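Local coordinates for methyl-accepting chemotaxis protein (Campylobacter jejuni, PDB 6W3X) that binds valine in its Cache-type sensor domain and probably acts as a chemoreceptor that relays ligand signals to the swimming machinery, at residues Q138-Y143 and G158-S163. Numbering follows the deposited sequence.
With VAL (valine), chain C.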
loop_
_atom_site.group_PDB
_atom_site.type_symbol
_atom_site.label_atom_id
_atom_site.label_comp_id
_atom_site.label_asym_id
_atom_site.label_seq_id
_atom_site.Cartn_x
_atom_site.Cartn_y
_atom_site.Cartn_z
ATOM N N GLN A 138 -12.588 5.213 -7.137
ATOM C CA GLN A 138 -11.401 5.794 -6.486
ATOM C C GLN A 138 -10.259 4.810 -6.612
ATOM O O GLN A 138 -10.500 3.593 -6.694
ATOM C CB GLN A 138 -11.655 6.120 -5.009
ATOM C CG GLN A 138 -12.683 7.200 -4.822
ATOM C CD GLN A 138 -12.954 7.500 -3.380
ATOM O OE1 GLN A 138 -12.033 7.487 -2.548
ATOM N NE2 GLN A 138 -14.221 7.733 -3.058
ATOM N N TYR A 139 -9.027 5.290 -6.573
ATOM C CA TYR A 139 -7.859 4.409 -6.556
ATOM C C TYR A 139 -7.719 3.764 -5.186
ATOM O O TYR A 139 -7.768 4.469 -4.158
ATOM C CB TYR A 139 -6.600 5.149 -6.982
ATOM C CG TYR A 139 -6.620 5.494 -8.445
ATOM C CD1 TYR A 139 -6.232 4.560 -9.375
ATOM C CD2 TYR A 139 -7.112 6.716 -8.899
ATOM C CE1 TYR A 139 -6.323 4.806 -10.735
ATOM C CE2 TYR A 139 -7.267 6.957 -10.255
ATOM C CZ TYR A 139 -6.845 6.020 -11.179
ATOM O OH TYR A 139 -7.013 6.335 -12.513
ATOM N N VAL A 140 -7.548 2.448 -5.166
ATOM C CA VAL A 140 -7.534 1.656 -3.935
ATOM C C VAL A 140 -6.378 0.681 -4.017
ATOM O O VAL A 140 -5.916 0.291 -5.084
ATOM C CB VAL A 140 -8.842 0.885 -3.721
ATOM C CG1 VAL A 140 -10.001 1.854 -3.596
ATOM C CG2 VAL A 140 -9.069 -0.220 -4.739
ATOM N N ILE A 141 -5.946 0.283 -2.812
ATOM C CA ILE A 141 -5.133 -0.903 -2.594
ATOM C C ILE A 141 -6.091 -1.908 -1.978
ATOM O O ILE A 141 -6.783 -1.587 -0.999
ATOM C CB ILE A 141 -3.949 -0.624 -1.634
ATOM C CG1 ILE A 141 -3.030 0.389 -2.323
ATOM C CG2 ILE A 141 -3.242 -1.905 -1.260
ATOM C CD1 ILE A 141 -2.052 1.069 -1.376
ATOM N N THR A 142 -6.126 -3.121 -2.573
ATOM C CA THR A 142 -6.995 -4.187 -2.076
ATOM C C THR A 142 -6.179 -5.245 -1.358
ATOM O O THR A 142 -5.154 -5.709 -1.862
ATOM C CB THR A 142 -7.848 -4.791 -3.217
ATOM O OG1 THR A 142 -8.671 -3.740 -3.769
ATOM C CG2 THR A 142 -8.673 -5.992 -2.758
ATOM N N TYR A 143 -6.710 -5.622 -0.182
ATOM C CA TYR A 143 -6.225 -6.740 0.591
ATOM C C TYR A 143 -7.287 -7.830 0.450
ATOM O O TYR A 143 -8.450 -7.617 0.798
ATOM C CB TYR A 143 -6.097 -6.324 2.058
ATOM C CG TYR A 143 -5.127 -5.178 2.290
ATOM C CD1 TYR A 143 -5.577 -3.876 2.025
ATOM C CD2 TYR A 143 -3.784 -5.383 2.547
ATOM C CE1 TYR A 143 -4.724 -2.791 2.118
ATOM C CE2 TYR A 143 -2.914 -4.301 2.602
ATOM C CZ TYR A 143 -3.397 -3.021 2.371
ATOM O OH TYR A 143 -2.554 -1.915 2.492
ATOM N N GLY A 158 -12.428 -9.277 0.453
ATOM C CA GLY A 158 -11.680 -8.115 -0.031
ATOM C C GLY A 158 -11.934 -6.911 0.832
ATOM O O GLY A 158 -13.041 -6.671 1.335
ATOM N N VAL A 159 -10.850 -6.138 0.954
ATOM C CA VAL A 159 -10.863 -4.869 1.685
ATOM C C VAL A 159 -10.183 -3.804 0.842
ATOM O O VAL A 159 -9.013 -3.981 0.490
ATOM C CB VAL A 159 -10.138 -5.016 3.031
ATOM C CG1 VAL A 159 -10.007 -3.657 3.741
ATOM C CG2 VAL A 159 -10.786 -6.030 3.917
ATOM N N ASP A 160 -10.910 -2.732 0.483
ATOM C CA ASP A 160 -10.350 -1.666 -0.361
ATOM C C ASP A 160 -10.050 -0.443 0.501
ATOM O O ASP A 160 -10.965 0.103 1.145
ATOM C CB ASP A 160 -11.357 -1.225 -1.439
ATOM C CG ASP A 160 -11.642 -2.270 -2.502
ATOM O OD1 ASP A 160 -10.934 -3.300 -2.558
ATOM O OD2 ASP A 160 -12.605 -2.008 -3.247
ATOM N N ILE A 161 -8.789 -0.071 0.523
ATOM C CA ILE A 161 -8.361 1.116 1.231
ATOM C C ILE A 161 -7.894 2.150 0.165
ATOM O O ILE A 161 -7.116 1.810 -0.712
ATOM C CB ILE A 161 -7.153 0.801 2.175
ATOM C CG1 ILE A 161 -7.474 -0.365 3.094
ATOM C CG2 ILE A 161 -6.697 2.042 2.919
ATOM C CD1 ILE A 161 -8.597 -0.125 4.057
ATOM N N PRO A 162 -8.366 3.411 0.250
ATOM C CA PRO A 162 -7.893 4.400 -0.726
ATOM C C PRO A 162 -6.377 4.494 -0.771
ATOM O O PRO A 162 -5.766 4.622 0.284
ATOM C CB PRO A 162 -8.538 5.686 -0.238
ATOM C CG PRO A 162 -9.755 5.265 0.518
ATOM C CD PRO A 162 -9.327 3.987 1.189
ATOM N N SER A 163 -5.783 4.421 -1.959
ATOM C CA SER A 163 -4.346 4.620 -2.082
ATOM C C SER A 163 -3.899 5.984 -1.572
ATOM O O SER A 163 -2.781 6.094 -1.061
ATOM C CB SER A 163 -3.824 4.300 -3.470
ATOM O OG SER A 163 -4.565 5.055 -4.363
HETATM N N VAL C . -12.655 -2.977 -5.874
HETATM C CA VAL C . -13.303 -4.195 -6.422
HETATM C C VAL C . -12.992 -4.250 -7.912
HETATM O O VAL C . -12.857 -3.173 -8.494
HETATM C CB VAL C . -14.841 -4.196 -6.227
HETATM C CG1 VAL C . -15.405 -5.576 -6.513
HETATM C CG2 VAL C . -15.256 -3.832 -4.809
HETATM O OXT VAL C . -12.924 -5.346 -8.478
#
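Tyr143 and Val159 form a hydrogen-bonded antiparallel pair, with Tyr143 N to Val159 O at 2.9 Å and a return bond from Val159 N to Tyr143 O that is more bent (142° at the hydrogen). With CG beside its own backbone N (chi1 -61°), the Tyr143 ring is set beside strand 158-162, with Val159 O at its edge, near its plane, and Ile161 CG1 approaching Tyr143 CE1 obliquely at 3.8 Å. Two residues along, Ile141 and Ile161 repeat the pairing, Ile161 N meeting Ile141 O at 2.9 Å and nearly straight (176°).

Beyond the non-hydrogen-bonded pair Val140-Pro162, Ser163 N bonds Tyr139 O at 3.0 Å from well above the carbonyl plane.

On the face opposite the Tyr143 ring, Thr142 and Asp160 form a non-hydrogen-bonded pair whose side chains run side by side. Thr142 OG1 donates to Asp160 OD1 at 2.6 Å, arriving above the carboxylate plane, while Asp160 OD2 accepts from the bound valine's N at 2.8 Å. Tyr82 OH also bonds OD1 and Asn80 ND2 bonds OD2, so both oxygens are held and the acid is positioned for the ligand's amino group, probably stabilising its positive charge. Val140 CG2 packs 4.0 Å from Asp160 CG beside this site.

The two strands form a hairpin in the antiparallel sheet of the sensor domain, between strands 80-84 and 126-132, and helix 163-172 follows in the chain. Long helix 4-48 packs on the Tyr143, Val159 and Ile161 side, where Asn36 bonds Tyr143 OH, and the valine occupies the other face.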